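Local atomic coordinates of PP1b (PDB entry 6JDR), a protein that is the helicase piece of a viral replicase polyprotein, probably hydrolysing ATP to unwind RNA and DNA duplexes with 5' to 3' polarity. Residues T176-D179 with M180-L184. The protein carries 1 engineered substitution. Sequence-based numbering, arbitrary orientation.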
ATOM      1  N   THR A 176      -5.248  -9.929  12.743  1.00 43.64           N
ATOM      2  CA  THR A 176      -5.244  -8.977  11.630  1.00 42.37           C
ATOM      3  C   THR A 176      -5.487  -9.723  10.321  1.00 42.44           C
ATOM      4  O   THR A 176      -6.219  -9.251   9.463  1.00 43.51           O
ATOM      5  CB  THR A 176      -3.938  -8.149  11.558  1.00 41.98           C
ATOM      6  OG1 THR A 176      -2.802  -9.015  11.445  1.00 40.82           O
ATOM      7  CG2 THR A 176      -3.787  -7.272  12.802  1.00 41.43           C
ATOM      8  N   MET A 177      -4.893 -10.904  10.190  1.00 43.51           N
ATOM      9  CA  MET A 177      -5.190 -11.794   9.070  1.00 47.05           C
ATOM     10  C   MET A 177      -6.684 -12.106   8.972  1.00 49.51           C
ATOM     11  O   MET A 177      -7.245 -12.087   7.876  1.00 50.00           O
ATOM     12  CB  MET A 177      -4.396 -13.102   9.194  1.00 47.12           C
ATOM     13  CG  MET A 177      -4.599 -14.066   8.039  1.00 48.01           C
ATOM     14  SD  MET A 177      -3.599 -15.552   8.207  1.00 49.30           S
ATOM     15  CE  MET A 177      -4.089 -16.456   6.742  1.00 49.07           C
ATOM     16  N   LEU A 178      -7.317 -12.396  10.110  1.00 51.20           N
ATOM     17  CA  LEU A 178      -8.752 -12.693  10.148  1.00 53.13           C
ATOM     18  C   LEU A 178      -9.590 -11.461   9.812  1.00 54.28           C
ATOM     19  O   LEU A 178     -10.565 -11.552   9.064  1.00 54.96           O
ATOM     20  CB  LEU A 178      -9.158 -13.246  11.521  1.00 53.09           C
ATOM     21  CG  LEU A 178     -10.615 -13.699  11.708  1.00 53.23           C
ATOM     22  CD1 LEU A 178     -11.021 -14.739  10.671  1.00 53.44           C
ATOM     23  CD2 LEU A 178     -10.818 -14.248  13.115  1.00 53.33           C
ATOM     24  N   ASP A 179      -9.208 -10.316  10.370  1.00 55.04           N
ATOM     25  CA  ASP A 179      -9.876  -9.053  10.071  1.00 55.96           C
ATOM     26  C   ASP A 179      -9.840  -8.769   8.571  1.00 57.38           C
ATOM     27  O   ASP A 179     -10.856  -8.413   7.975  1.00 56.65           O
ATOM     28  CB  ASP A 179      -9.213  -7.896  10.830  1.00 55.97           C
ATOM     29  CG  ASP A 179      -9.406  -7.985  12.337  1.00 56.33           C
ATOM     30  OD1 ASP A 179     -10.282  -8.751  12.800  1.00 55.85           O
ATOM     31  OD2 ASP A 179      -8.676  -7.276  13.061  1.00 56.83           O
ATOM     32  N   MET A 180      -8.665  -8.945   7.969  1.00 58.64           N
ATOM     33  CA  MET A 180      -8.478  -8.684   6.545  1.00 59.66           C
ATOM     34  C   MET A 180      -9.315  -9.634   5.693  1.00 58.25           C
ATOM     35  O   MET A 180      -9.942  -9.208   4.725  1.00 57.96           O
ATOM     36  CB  MET A 180      -6.997  -8.814   6.169  1.00 61.05           C
ATOM     37  CG  MET A 180      -6.645  -8.362   4.757  1.00 63.26           C
ATOM     38  SD  MET A 180      -6.622  -6.568   4.551  1.00 66.12           S
ATOM     39  CE  MET A 180      -8.269  -6.250   3.928  1.00 67.17           C
ATOM     40  N   ILE A 181      -9.320 -10.915   6.055  1.00 58.23           N
ATOM     41  CA  ILE A 181     -10.091 -11.928   5.324  1.00 60.07           C
ATOM     42  C   ILE A 181     -11.589 -11.605   5.325  1.00 61.35           C
ATOM     43  O   ILE A 181     -12.261 -11.782   4.312  1.00 64.92           O
ATOM     44  CB  ILE A 181      -9.846 -13.350   5.891  1.00 60.01           C
ATOM     45  CG1 ILE A 181      -8.442 -13.830   5.514  1.00 58.70           C
ATOM     46  CG2 ILE A 181     -10.872 -14.347   5.358  1.00 60.23           C
ATOM     47  CD1 ILE A 181      -7.947 -14.992   6.347  1.00 59.23           C
ATOM     48  N   ARG A 182     -12.098 -11.131   6.459  1.00 61.31           N
ATOM     49  CA  ARG A 182     -13.504 -10.747   6.573  1.00 62.07           C
ATOM     50  C   ARG A 182     -13.831  -9.498   5.754  1.00 62.91           C
ATOM     51  O   ARG A 182     -14.913  -9.398   5.183  1.00 65.22           O
ATOM     52  CB  ARG A 182     -13.880 -10.521   8.043  1.00 62.31           C
ATOM     53  CG  ARG A 182     -13.972 -11.801   8.861  1.00 61.62           C
ATOM     54  CD  ARG A 182     -13.953 -11.510  10.354  1.00 60.46           C
ATOM     55  NE  ARG A 182     -14.156 -12.712  11.162  1.00 58.88           N
ATOM     56  CZ  ARG A 182     -14.052 -12.757  12.490  1.00 57.71           C
ATOM     57  NH1 ARG A 182     -13.739 -11.665  13.183  1.00 56.70           N
ATOM     58  NH2 ARG A 182     -14.260 -13.901  13.132  1.00 56.90           N
ATOM     59  N   ALA A 183     -12.899  -8.547   5.709  1.00 63.73           N
ATOM     60  CA  ALA A 183     -13.095  -7.302   4.964  1.00 62.91           C
ATOM     61  C   ALA A 183     -13.062  -7.524   3.454  1.00 64.22           C
ATOM     62  O   ALA A 183     -13.753  -6.835   2.708  1.00 65.86           O
ATOM     63  CB  ALA A 183     -12.050  -6.272   5.365  1.00 62.24           C
ATOM     64  N   LEU A 184     -12.254  -8.479   3.006  1.00 65.50           N
ATOM     65  CA  LEU A 184     -12.168  -8.807   1.585  1.00 66.11           C
ATOM     66  C   LEU A 184     -13.369  -9.618   1.118  1.00 67.15           C
ATOM     67  O   LEU A 184     -13.831  -9.450  -0.011  1.00 69.57           O
ATOM     68  CB  LEU A 184     -10.884  -9.584   1.285  1.00 66.40           C
ATOM     69  CG  LEU A 184      -9.570  -8.822   1.469  1.00 66.76           C
ATOM     70  CD1 LEU A 184      -8.396  -9.788   1.477  1.00 67.37           C
ATOM     71  CD2 LEU A 184      -9.388  -7.773   0.384  1.00 66.84           C
TER
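Leu178 against Arg182 and Met177 against Ile181 are i to i+4 contacts between successive turns of one α-helix, 174-184, in the superfamily 1 helicase core. Four backbone hydrogen bonds establish the helical repeat, running from the N-H groups of Met180, Ile181, Arg182 and Ala183 to the carbonyls of Thr176 through Asp179; the first, Met180 N to Thr176 O, measures 2.9 Å with an N-H...O angle of 160°. The guanidinium of exposed Arg182 lies across the isobutyl group of buried Leu178: Leu178 CD2 sits 3.4 Å above the guanidinium plane, displaced from its centre, 3.5 Å from Arg182 NH2. With CG beside the backbone N (chi1 -72°) and the chain stretched out beyond it, the arginine head is brought across Leu178 one turn earlier. The carboxylate of Asp179 is near Arg182 in charge alone: its OD1 is 4.5 Å from Arg182 NH1 and well out of the guanidinium plane, so no N-H points at it; that oxygen is hydrogen-bonded to Gln175 one turn earlier. The helix lies in the β-α-β crossover connection between parallel strands 168-171 and 208-211, and its buried side carries the apolar pair. Met177, with CG anti to its N (chi1 -178°) and the chain straight beyond, runs alongside Ile181, CG to CD1 being 3.9 Å. Both side chains touch Val209 and Phe189, whereas Met180, bent at chi2 and chi3, reaches Ile169 of strand 168-171 and Leu159 of helix 155-162.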